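Local coordinates for malonyl CoA-acyl carrier protein transacylase (Bartonella henselae, PDB 3QAT) that catalyses transfer of the malonyl group from malonyl-CoA to acyl carrier protein, thereby probably supplying the malonyl units used in bacterial fatty acid biosynthesis, at residues 176-181 with 208-213; 125-130 with 212-217; 164-169 with 259-264; 140-145 with 170-175. All coordinates share one frame; numbering follows the deposited sequence. Where two conformers were deposited one is given.

In the fold
Contacts 3 and 4 lie in one mixed sheet, their centres about 10 Å apart: contact 3 uses its strand 162-169 and contact 4 the neighbouring strand 172-176. With helices 146-155 and 179-191, strands 136-142 to 196-200 form the ferredoxin-like small subdomain expected of this family. Contact 1 follows directly in sequence on segment 170-175, and contact 2 shares Gln212 and Pro213 of helix 212-224 with it, centres about 12 Å apart. Contacts 2 and 4 are farthest separated, about 25 Å between centres. The segments of contacts 2 and 3 alternate along the chain. Contact 1, at the start of helix 212-224, and contact 3, through strand 261-262, join the subdomain to later parts of the chain.

Contact 1: 176-181 with 208-213; sequences SGEAKA and SALMQP
Leu210 supplies the apolar part of this contact, resting its CD1 methyl on the backbone where Gly177 passes into Glu178. Leu210 CD1 lies 3.6 Å from Gly177 C and 3.8 Å from Glu178 N, so it meets a peptide unit more than a side chain. With CG anti to its own carbonyl carbon (chi1 -64°), the leucine points across the contact, and the Glu178 side chain crosses it at about a right angle, Glu178 CG being 3.9 Å from Leu210 CD1. Val131 also touches this leucine.

Gly177 forms the corner between strand 172-176 and helix 179-191, whose N-cap position is Glu178; both elements belong to the ferredoxin-like small subdomain. At the backbone angles of Gly177 (phi 149°) a beta carbon would press on the carbonyl oxygen of Ser176, a local reason for glycine. The facing segment is a 3-10 turn leading into helix 212-224.

Polar groups meet here without bonding across. Ser176 OG sits 3.6 Å from Ser208 CB and 3.8 Å from Ser208 OG, but the two hydroxyls turn to different carbonyls: Ser176 OG bonds Phe206 O and Ser208 OG bonds Pro205 O. Ser208 OG also accepts from Leu210 N at 3.3 Å, with a bent N-H...O angle of 137°, making an ST turn. The carboxylate of Glu178 is engaged separately, through OE1, by Leu161 N.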
loop_
_atom_site.group_PDB
_atom_site.type_symbol
_atom_site.label_atom_id
_atom_site.label_comp_id
_atom_site.label_asym_id
_atom_site.label_seq_id
_atom_site.Cartn_x
_atom_site.Cartn_y
_atom_site.Cartn_z
ATOM N N SER A 176 -4.126 6.668 -14.310
ATOM C CA SER A 176 -2.754 7.178 -14.309
ATOM C C SER A 176 -2.189 7.153 -15.715
ATOM O O SER A 176 -2.575 6.306 -16.523
ATOM C CB SER A 176 -1.899 6.282 -13.402
ATOM O OG SER A 176 -0.563 6.751 -13.320
ATOM N N GLY A 177 -1.243 8.038 -15.980
ATOM C CA GLY A 177 -0.562 8.040 -17.287
ATOM C C GLY A 177 -0.129 9.429 -17.682
ATOM O O GLY A 177 0.238 10.258 -16.830
ATOM N N GLU A 178 -0.142 9.692 -18.988
ATOM C CA GLU A 178 0.329 10.986 -19.448
ATOM C C GLU A 178 -0.662 12.089 -19.146
ATOM O O GLU A 178 -1.874 11.892 -19.256
ATOM C CB GLU A 178 0.648 10.940 -20.932
ATOM C CG GLU A 178 1.859 10.070 -21.234
ATOM C CD GLU A 178 2.099 9.907 -22.711
ATOM O OE1 GLU A 178 1.233 9.333 -23.413
ATOM O OE2 GLU A 178 3.179 10.354 -23.168
ATOM N N ALA A 179 -0.138 13.251 -18.774
ATOM C CA ALA A 179 -0.967 14.350 -18.293
ATOM C C ALA A 179 -2.189 14.704 -19.156
ATOM O O ALA A 179 -3.316 14.739 -18.650
ATOM C CB ALA A 179 -0.099 15.586 -17.999
ATOM N N LYS A 180 -1.980 14.964 -20.449
ATOM C CA LYS A 180 -3.092 15.374 -21.314
ATOM C C LYS A 180 -4.171 14.292 -21.443
ATOM O O LYS A 180 -5.361 14.597 -21.367
ATOM C CB LYS A 180 -2.587 15.800 -22.703
ATOM N N ALA A 181 -3.757 13.045 -21.644
ATOM C CA ALA A 181 -4.691 11.922 -21.745
ATOM C C ALA A 181 -5.494 11.752 -20.449
ATOM O O ALA A 181 -6.703 11.518 -20.490
ATOM C CB ALA A 181 -3.964 10.630 -22.089
ATOM N N SER A 208 1.486 2.969 -13.842
ATOM C CA SER A 208 1.336 3.069 -15.281
ATOM C C SER A 208 2.644 2.644 -15.920
ATOM O O SER A 208 3.661 2.507 -15.232
ATOM C CB SER A 208 0.996 4.490 -15.720
ATOM O OG SER A 208 2.129 5.340 -15.667
ATOM N N ALA A 209 2.616 2.457 -17.242
ATOM C CA ALA A 209 3.834 2.036 -17.954
ATOM C C ALA A 209 4.947 3.081 -17.848
ATOM O O ALA A 209 6.134 2.756 -18.032
ATOM C CB ALA A 209 3.512 1.724 -19.413
ATOM N N LEU A 210 4.585 4.328 -17.551
ATOM C CA LEU A 210 5.556 5.404 -17.368
ATOM C C LEU A 210 6.515 5.173 -16.191
ATOM O O LEU A 210 7.576 5.808 -16.113
ATOM C CB LEU A 210 4.862 6.758 -17.216
ATOM C CG LEU A 210 4.066 7.293 -18.410
ATOM C CD1 LEU A 210 3.359 8.562 -17.998
ATOM C CD2 LEU A 210 4.977 7.593 -19.583
ATOM N N MET A 211 6.121 4.272 -15.284
ATOM C CA MET A 211 6.938 3.922 -14.122
ATOM C C MET A 211 8.036 2.930 -14.443
ATOM O O MET A 211 8.747 2.507 -13.534
ATOM C CB MET A 211 6.070 3.304 -13.014
ATOM C CG MET A 211 5.518 4.250 -11.959
ATOM S SD MET A 211 6.551 5.594 -11.312
ATOM C CE MET A 211 5.696 6.687 -12.400
ATOM N N GLN A 212 8.199 2.557 -15.714
ATOM C CA GLN A 212 9.216 1.549 -16.061
ATOM C C GLN A 212 10.623 1.774 -15.468
ATOM O O GLN A 212 11.218 0.806 -15.009
ATOM C CB GLN A 212 9.289 1.291 -17.571
ATOM C CG GLN A 212 10.113 0.065 -17.925
ATOM C CD GLN A 212 9.448 -1.226 -17.479
ATOM O OE1 GLN A 212 8.228 -1.400 -17.625
ATOM N NE2 GLN A 212 10.247 -2.146 -16.938
ATOM N N PRO A 213 11.160 3.024 -15.472
ATOM C CA PRO A 213 12.490 3.210 -14.845
ATOM C C PRO A 213 12.509 2.834 -13.345
ATOM O O PRO A 213 13.522 2.334 -12.826
ATOM C CB PRO A 213 12.760 4.713 -15.026
ATOM C CG PRO A 213 11.951 5.095 -16.254
ATOM C CD PRO A 213 10.684 4.276 -16.102
#

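Contact 2: 125-130 with 212-217; sequences NAMQAA and QPAANA
Ala214 presses its methyl into the backbone of the facing helix at Ala126, and more of its surface is buried here than of any other residue in the pair. Ala214 CB lies 3.7 Å from Ala126 C and 3.8 Å from Ala126 CB; next to them Met127 CG reaches Ala214 CB at 3.9 Å. The methionine's own alpha-beta bond leads away from helix 212-224, and CG touches because it stands anti to the carbonyl carbon (chi1 -72°), beside the backbone N.

Ala126 is the second centre of burial. Its CB fits against two successive turns, meeting Ala214 and, at 3.7 Å, Ala217 CB. With only methyl side chains here, the backbones can come close: Ala126 CA and Ala214 CA are 4.7 Å apart.

Ala130 faces Pro213 at the other end. The proline ring comes alongside it, Pro213 CG being 3.9 Å from Ala130 O, and Met211 also packs against Ala130 CB. No hydrogen bond spans the segments, so the contact rests on apolar packing. Val257 of helix 246-258 touches both Met127 and Ala214 and continues that packing.

The axes of segments 125-129 and 212-217 approach to 8.1 Å at 160° between their N-to-C directions: a close antiparallel helix pair with a small-residue, alanine-lined interface. Met127 also lies near, without touching, the Gly96-Gly100 stretch, whose GxSxG sequence is consistent with a nucleophile elbow.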
loop_
_atom_site.group_PDB
_atom_site.type_symbol
_atom_site.label_atom_id
_atom_site.label_comp_id
_atom_site.label_asym_id
_atom_site.label_seq_id
_atom_site.Cartn_x
_atom_site.Cartn_y
_atom_site.Cartn_z
ATOM N N ASN A 125 12.282 7.043 -4.116
ATOM C CA ASN A 125 13.206 7.862 -4.911
ATOM C C ASN A 125 13.029 7.591 -6.412
ATOM O O ASN A 125 12.990 8.549 -7.236
ATOM C CB ASN A 125 14.662 7.606 -4.512
ATOM C CG ASN A 125 15.096 8.344 -3.243
ATOM O OD1 ASN A 125 14.464 9.306 -2.811
ATOM N ND2 ASN A 125 16.193 7.893 -2.660
ATOM N N ALA A 126 12.938 6.311 -6.778
ATOM C CA ALA A 126 12.887 5.919 -8.197
ATOM C C ALA A 126 11.567 6.334 -8.817
ATOM O O ALA A 126 11.525 6.790 -9.966
ATOM C CB ALA A 126 13.117 4.435 -8.373
ATOM N N MET A 127 10.493 6.211 -8.041
ATOM C CA MET A 127 9.166 6.663 -8.514
ATOM C C MET A 127 9.078 8.185 -8.702
ATOM O O MET A 127 8.554 8.642 -9.730
ATOM C CB MET A 127 8.094 6.164 -7.563
ATOM C CG MET A 127 7.900 4.677 -7.713
ATOM S SD MET A 127 6.674 4.075 -6.551
ATOM C CE MET A 127 6.546 2.462 -7.130
ATOM N N GLN A 128 9.602 8.950 -7.747
ATOM C CA GLN A 128 9.589 10.418 -7.829
ATOM C C GLN A 128 10.326 10.864 -9.098
ATOM O O GLN A 128 9.931 11.855 -9.730
ATOM C CB GLN A 128 10.218 11.052 -6.570
ATOM C CG GLN A 128 10.134 12.618 -6.470
ATOM C CD GLN A 128 8.766 13.155 -6.008
ATOM O OE1 GLN A 128 8.217 14.088 -6.614
ATOM N NE2 GLN A 128 8.215 12.580 -4.931
ATOM N N ALA A 129 11.367 10.113 -9.479
ATOM C CA ALA A 129 12.280 10.488 -10.587
ATOM C C ALA A 129 11.946 9.886 -11.960
ATOM O O ALA A 129 12.579 10.241 -12.956
ATOM C CB ALA A 129 13.738 10.142 -10.203
ATOM N N ALA A 130 10.981 8.973 -12.017
ATOM C CA ALA A 130 10.713 8.189 -13.221
ATOM C C ALA A 130 10.373 9.046 -14.453
ATOM O O ALA A 130 10.877 8.777 -15.544
ATOM C CB ALA A 130 9.597 7.180 -12.972
ATOM N N GLN A 212 8.199 2.557 -15.714
ATOM C CA GLN A 212 9.216 1.549 -16.061
ATOM C C GLN A 212 10.623 1.774 -15.468
ATOM O O GLN A 212 11.218 0.806 -15.009
ATOM C CB GLN A 212 9.289 1.291 -17.571
ATOM C CG GLN A 212 10.113 0.065 -17.925
ATOM C CD GLN A 212 9.448 -1.226 -17.479
ATOM O OE1 GLN A 212 8.228 -1.400 -17.625
ATOM N NE2 GLN A 212 10.247 -2.146 -16.938
ATOM N N PRO A 213 11.160 3.024 -15.472
ATOM C CA PRO A 213 12.490 3.210 -14.845
ATOM C C PRO A 213 12.509 2.834 -13.345
ATOM O O PRO A 213 13.522 2.334 -12.826
ATOM C CB PRO A 213 12.760 4.713 -15.026
ATOM C CG PRO A 213 11.951 5.095 -16.254
ATOM C CD PRO A 213 10.684 4.276 -16.102
ATOM N N ALA A 214 11.396 3.049 -12.656
ATOM C CA ALA A 214 11.315 2.678 -11.252
ATOM C C ALA A 214 11.208 1.156 -11.077
ATOM O O ALA A 214 11.733 0.600 -10.099
ATOM C CB ALA A 214 10.143 3.387 -10.565
ATOM N N ALA A 215 10.521 0.481 -11.999
ATOM C CA ALA A 215 10.480 -0.982 -11.987
ATOM C C ALA A 215 11.889 -1.570 -12.137
ATOM O O ALA A 215 12.267 -2.492 -11.409
ATOM C CB ALA A 215 9.541 -1.515 -13.088
ATOM N N ASN A 216 12.654 -1.032 -13.090
ATOM C CA ASN A 216 14.031 -1.481 -13.292
ATOM C C ASN A 216 14.889 -1.276 -12.031
ATOM O O ASN A 216 15.677 -2.158 -11.658
ATOM C CB ASN A 216 14.652 -0.752 -14.477
ATOM C CG ASN A 216 13.937 -1.042 -15.781
ATOM O OD1 ASN A 216 13.195 -2.024 -15.903
ATOM N ND2 ASN A 216 14.174 -0.187 -16.782
ATOM N N ALA A 217 14.730 -0.118 -11.378
ATOM C CA ALA A 217 15.432 0.161 -10.120
ATOM C C ALA A 217 15.067 -0.857 -9.027
ATOM O O ALA A 217 15.939 -1.332 -8.275
ATOM C CB ALA A 217 15.188 1.614 -9.643
#

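Contact 3: 164-169 with 259-264; sequences IANDNG and GRVRWR
Asp167 and Arg264 form the charged link here: Asp167 OD2 receives Arg264 NE at 2.8 Å on its syn side and Arg264 NH2 more weakly at 3.2 Å. The arginine chain bends at chi3 (57°) to bring NE in, the two flat groups inclined by 47°. Arg264 NH2 also bridges to Glu146, whose carboxylate lies near that of Asp167. Arg260 NH1 bridges Glu146 as well and lies 4.0 Å from Asp167 OD2, beyond a salt bridge; both arginines would presumably ease this like-charge approach.

Backbone bonds set the parallel register of Asn166 with Val261. Val261 N gives to Ala165 O at 2.9 Å, and Asp167 N gives to Val261 O at 3.0 Å, each almost straight. Ala165 O is gripped twice, since Asn166 ND2 bonds it at 2.9 Å from the opposite carbonyl face. Asp167 O accepts Arg264 N at 2.9 Å. Asn168 ND2 meets a lone pair of Asn166 OD1, and Asn168 OD1 bonds His97; Asn168 O is buried without a partner in the model.

Ala165 and Asn166 form a classic beta bulge opposite Val174 in strand 172-176. Strand 162-169 lies between that strand and 261-262, with helix 146-155 against Ile164 and helix 286-294 against Trp263.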
loop_
_atom_site.group_PDB
_atom_site.type_symbol
_atom_site.label_atom_id
_atom_site.label_comp_id
_atom_site.label_asym_id
_atom_site.label_seq_id
_atom_site.Cartn_x
_atom_site.Cartn_y
_atom_site.Cartn_z
ATOM N N ILE A 164 -5.653 2.016 -15.859
ATOM C CA ILE A 164 -6.173 1.852 -14.485
ATOM C C ILE A 164 -5.016 1.554 -13.527
ATOM O O ILE A 164 -4.327 0.531 -13.673
ATOM C CB ILE A 164 -7.248 0.756 -14.415
ATOM C CG1 ILE A 164 -8.482 1.196 -15.225
ATOM C CG2 ILE A 164 -7.617 0.448 -12.946
ATOM C CD1 ILE A 164 -9.618 0.172 -15.231
ATOM N N ALA A 165 -4.807 2.453 -12.565
ATOM C CA ALA A 165 -3.753 2.299 -11.557
ATOM C C ALA A 165 -4.233 1.526 -10.328
ATOM O O ALA A 165 -3.494 0.723 -9.770
ATOM C CB ALA A 165 -3.263 3.676 -11.138
ATOM N N ASN A 166 -5.452 1.802 -9.872
ATOM C CA ASN A 166 -5.994 1.053 -8.724
ATOM C C ASN A 166 -7.435 0.671 -9.049
ATOM O O ASN A 166 -8.205 1.510 -9.557
ATOM C CB ASN A 166 -6.196 1.900 -7.467
ATOM C CG ASN A 166 -4.941 2.468 -6.793
ATOM O OD1 ASN A 166 -5.137 3.188 -5.806
ATOM N ND2 ASN A 166 -3.696 2.141 -7.220
ATOM N N ASP A 167 -7.844 -0.529 -8.671
ATOM C CA ASP A 167 -9.245 -0.884 -8.635
ATOM C C ASP A 167 -9.517 -1.095 -7.137
ATOM O O ASP A 167 -9.165 -2.143 -6.585
ATOM C CB ASP A 167 -9.468 -2.184 -9.443
ATOM C CG ASP A 167 -10.899 -2.714 -9.338
ATOM O OD1 ASP A 167 -11.818 -1.931 -9.058
ATOM O OD2 ASP A 167 -11.121 -3.936 -9.535
ATOM N N ASN A 168 -10.091 -0.087 -6.475
ATOM C CA ASN A 168 -10.155 -0.065 -5.000
ATOM C C ASN A 168 -11.397 -0.619 -4.332
ATOM O O ASN A 168 -11.399 -0.848 -3.115
ATOM C CB ASN A 168 -9.840 1.338 -4.465
ATOM C CG ASN A 168 -8.372 1.674 -4.620
ATOM O OD1 ASN A 168 -7.520 0.769 -4.595
ATOM N ND2 ASN A 168 -8.061 2.970 -4.781
ATOM N N GLY A 169 -12.416 -0.896 -5.122
ATOM C CA GLY A 169 -13.693 -1.358 -4.572
ATOM C C GLY A 169 -14.596 -0.165 -4.294
ATOM O O GLY A 169 -14.165 0.992 -4.351
ATOM N N GLY A 259 1.896 -1.809 -12.944
ATOM C CA GLY A 259 0.608 -2.472 -13.143
ATOM C C GLY A 259 -0.452 -2.053 -12.140
ATOM O O GLY A 259 -0.163 -1.342 -11.172
ATOM N N ARG A 260 -1.664 -2.550 -12.392
ATOM C CA ARG A 260 -2.858 -2.228 -11.600
ATOM C C ARG A 260 -2.835 -2.869 -10.214
ATOM O O ARG A 260 -2.526 -4.057 -10.058
ATOM C CB ARG A 260 -4.109 -2.674 -12.361
ATOM C CG ARG A 260 -5.421 -2.685 -11.560
ATOM C CD ARG A 260 -6.605 -3.062 -12.466
ATOM N NE ARG A 260 -6.438 -4.388 -13.055
ATOM C CZ ARG A 260 -7.228 -5.438 -12.824
ATOM N NH1 ARG A 260 -8.288 -5.341 -12.014
ATOM N NH2 ARG A 260 -6.957 -6.593 -13.421
ATOM N N VAL A 261 -3.171 -2.078 -9.198
ATOM C CA VAL A 261 -3.322 -2.630 -7.851
ATOM C C VAL A 261 -4.738 -3.213 -7.760
ATOM O O VAL A 261 -5.725 -2.471 -7.773
ATOM C CB VAL A 261 -3.145 -1.540 -6.769
ATOM C CG1 VAL A 261 -3.394 -2.140 -5.376
ATOM C CG2 VAL A 261 -1.718 -0.973 -6.856
ATOM N N ARG A 262 -4.833 -4.538 -7.690
ATOM C CA ARG A 262 -6.134 -5.237 -7.794
ATOM C C ARG A 262 -6.744 -5.388 -6.383
ATOM O O ARG A 262 -6.922 -6.510 -5.870
ATOM C CB ARG A 262 -5.937 -6.597 -8.480
ATOM C CG ARG A 262 -5.508 -6.437 -9.939
ATOM C CD ARG A 262 -5.076 -7.766 -10.516
ATOM N NE ARG A 262 -6.222 -8.665 -10.712
ATOM C CZ ARG A 262 -6.102 -9.893 -11.221
ATOM N NH1 ARG A 262 -4.904 -10.372 -11.540
ATOM N NH2 ARG A 262 -7.178 -10.647 -11.413
ATOM N N TRP A 263 -7.053 -4.254 -5.742
ATOM C CA TRP A 263 -7.421 -4.295 -4.321
ATOM C C TRP A 263 -8.824 -4.873 -4.089
ATOM O O TRP A 263 -9.024 -5.691 -3.175
ATOM C CB TRP A 263 -7.277 -2.906 -3.601
ATOM C CG TRP A 263 -7.308 -3.100 -2.098
ATOM C CD1 TRP A 263 -8.323 -2.749 -1.237
ATOM C CD2 TRP A 263 -6.305 -3.743 -1.300
ATOM N NE1 TRP A 263 -7.989 -3.113 0.059
ATOM C CE2 TRP A 263 -6.758 -3.729 0.045
ATOM C CE3 TRP A 263 -5.061 -4.332 -1.599
ATOM C CZ2 TRP A 263 -6.014 -4.302 1.104
ATOM C CZ3 TRP A 263 -4.309 -4.885 -0.551
ATOM C CH2 TRP A 263 -4.784 -4.859 0.783
ATOM N N ARG A 264 -9.783 -4.451 -4.902
ATOM C CA ARG A 264 -11.138 -4.999 -4.840
ATOM C C ARG A 264 -11.099 -6.536 -4.889
ATOM O O ARG A 264 -11.665 -7.214 -4.031
ATOM C CB ARG A 264 -11.992 -4.447 -5.999
ATOM C CG ARG A 264 -13.415 -5.071 -6.036
ATOM C CD ARG A 264 -14.174 -4.704 -7.299
ATOM N NE ARG A 264 -13.485 -5.090 -8.544
ATOM C CZ ARG A 264 -13.589 -6.273 -9.152
ATOM N NH1 ARG A 264 -14.344 -7.235 -8.640
ATOM N NH2 ARG A 264 -12.915 -6.501 -10.279
#

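Contact 4: 140-145 with 170-175; sequences ALIGLD and GGQIVI
Leu141 and Ile175 meet methyl to methyl through contrasting first torsions. Leu141 CG is anti to its carbonyl carbon (chi1 -48°), whereas Ile175 holds CG1 between its backbone N and carbonyl carbon (chi1 56°), which leaves CG2 to approach. The two side chains cross at about a right angle, with Leu141 CD1 4.1 Å from Ile175 CG2. On the same face Ile173 runs out extended (chi2 175°) until its CD1 lies 3.3 Å from Leu144 O, reaching beyond the strand to the turn that follows it. The other face has Ala140, Val174, Ile142 and Gln172; there Ile142 CG1 and Gln172 CG lie side by side at 4.1 Å.

The backbones form an antiparallel ladder. Leu141 and Ile173 are a hydrogen-bonded pair, with Leu141 N to Ile173 O at 2.8 Å and Ile173 N to Leu141 O at 3.0 Å; Ala140-Val174 and Ile142-Gln172 are non-hydrogen-bonded pairs on either side. Beyond the ladder Gly143 N bonds Gly171 O at 2.9 Å. A water also donates to Gly171 O at 2.9 Å and accepts from Leu144 N at 3.1 Å, bridging the turn after 136-142 to the residue before 172-176.

Strand 196-200 flanks 136-142 on one side of this pair and strand 162-169 flanks 172-176 on the other. Helices 146-155 and 179-191 pack over the Leu141-Ile175 face, through Val149, Ala185 and Ala189, as in a ferredoxin-like subdomain.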
loop_
_atom_site.group_PDB
_atom_site.type_symbol
_atom_site.label_atom_id
_atom_site.label_comp_id
_atom_site.label_asym_id
_atom_site.label_seq_id
_atom_site.Cartn_x
_atom_site.Cartn_y
_atom_site.Cartn_z
ATOM N N ALA A 140 -8.761 10.451 -9.567
ATOM C CA ALA A 140 -9.579 9.607 -8.719
ATOM C C ALA A 140 -11.005 9.650 -9.230
ATOM O O ALA A 140 -11.621 10.720 -9.274
ATOM C CB ALA A 140 -9.534 10.122 -7.254
ATOM N N LEU A 141 -11.522 8.479 -9.598
ATOM C CA LEU A 141 -12.892 8.366 -10.115
ATOM C C LEU A 141 -13.760 7.574 -9.144
ATOM O O LEU A 141 -13.297 6.628 -8.492
ATOM C CB LEU A 141 -12.899 7.640 -11.471
ATOM C CG LEU A 141 -11.891 8.110 -12.510
ATOM C CD1 LEU A 141 -12.003 7.203 -13.775
ATOM C CD2 LEU A 141 -11.996 9.618 -12.843
ATOM N N ILE A 142 -15.027 7.971 -9.034
ATOM C CA ILE A 142 -16.030 7.158 -8.345
ATOM C C ILE A 142 -17.273 6.990 -9.210
ATOM O O ILE A 142 -17.755 7.966 -9.802
ATOM C CB ILE A 142 -16.473 7.789 -7.021
ATOM C CG1 ILE A 142 -15.264 8.023 -6.120
ATOM C CG2 ILE A 142 -17.465 6.847 -6.286
ATOM C CD1 ILE A 142 -15.623 8.786 -4.875
ATOM N N GLY A 143 -17.744 5.747 -9.311
ATOM C CA GLY A 143 -19.072 5.452 -9.866
ATOM C C GLY A 143 -19.087 4.800 -11.227
ATOM O O GLY A 143 -20.170 4.481 -11.757
ATOM N N LEU A 144 -17.916 4.612 -11.828
ATOM C CA LEU A 144 -17.818 3.895 -13.095
ATOM C C LEU A 144 -17.144 2.545 -12.896
ATOM O O LEU A 144 -16.138 2.453 -12.201
ATOM C CB LEU A 144 -17.034 4.712 -14.131
ATOM C CG LEU A 144 -17.567 6.114 -14.445
ATOM C CD1 LEU A 144 -16.638 6.841 -15.436
ATOM C CD2 LEU A 144 -19.015 6.061 -14.984
ATOM N N ASP A 145 -17.685 1.498 -13.519
ATOM C CA ASP A 145 -17.063 0.181 -13.360
ATOM C C ASP A 145 -15.793 0.077 -14.202
ATOM O O ASP A 145 -15.537 0.921 -15.064
ATOM C CB ASP A 145 -18.054 -0.976 -13.623
ATOM C CG ASP A 145 -18.542 -1.031 -15.051
ATOM O OD1 ASP A 145 -17.836 -0.564 -15.973
ATOM O OD2 ASP A 145 -19.652 -1.565 -15.266
ATOM N N GLY A 170 -15.860 -0.440 -3.999
ATOM C CA GLY A 170 -16.800 0.624 -3.703
ATOM C C GLY A 170 -17.010 1.579 -4.864
ATOM O O GLY A 170 -17.393 2.734 -4.655
ATOM N N GLY A 171 -16.757 1.103 -6.072
ATOM C CA GLY A 171 -16.848 1.927 -7.278
ATOM C C GLY A 171 -15.711 2.937 -7.439
ATOM O O GLY A 171 -15.805 3.843 -8.279
ATOM N N GLN A 172 -14.637 2.774 -6.667
ATOM C CA GLN A 172 -13.471 3.691 -6.720
ATOM C C GLN A 172 -12.395 3.152 -7.632
ATOM O O GLN A 172 -11.879 2.048 -7.408
ATOM C CB GLN A 172 -12.846 3.881 -5.339
ATOM C CG GLN A 172 -13.747 4.625 -4.373
ATOM C CD GLN A 172 -13.125 4.751 -3.005
ATOM O OE1 GLN A 172 -11.911 4.990 -2.857
ATOM N NE2 GLN A 172 -13.942 4.573 -1.992
ATOM N N ILE A 173 -12.043 3.933 -8.649
ATOM C CA ILE A 173 -10.996 3.543 -9.594
ATOM C C ILE A 173 -10.050 4.737 -9.777
ATOM O O ILE A 173 -10.503 5.872 -9.976
ATOM C CB ILE A 173 -11.595 3.074 -10.945
ATOM C CG1 ILE A 173 -12.340 1.728 -10.777
ATOM C CG2 ILE A 173 -10.486 2.967 -12.036
ATOM C CD1 ILE A 173 -13.067 1.252 -12.004
ATOM N N VAL A 174 -8.743 4.487 -9.667
ATOM C CA VAL A 174 -7.737 5.519 -9.900
ATOM C C VAL A 174 -7.067 5.254 -11.236
ATOM O O VAL A 174 -6.666 4.120 -11.511
ATOM C CB VAL A 174 -6.679 5.518 -8.781
ATOM C CG1 VAL A 174 -5.735 6.683 -8.960
ATOM C CG2 VAL A 174 -7.378 5.603 -7.417
ATOM N N ILE A 175 -6.998 6.275 -12.082
ATOM C CA ILE A 175 -6.300 6.162 -13.366
ATOM C C ILE A 175 -4.978 6.940 -13.330
ATOM O O ILE A 175 -4.748 7.774 -12.450
ATOM C CB ILE A 175 -7.172 6.643 -14.558
ATOM C CG1 ILE A 175 -7.646 8.077 -14.337
ATOM C CG2 ILE A 175 -8.342 5.666 -14.756
ATOM C CD1 ILE A 175 -8.382 8.679 -15.556
HETATM O O HOH W 1 -14.999 4.666 -10.908
#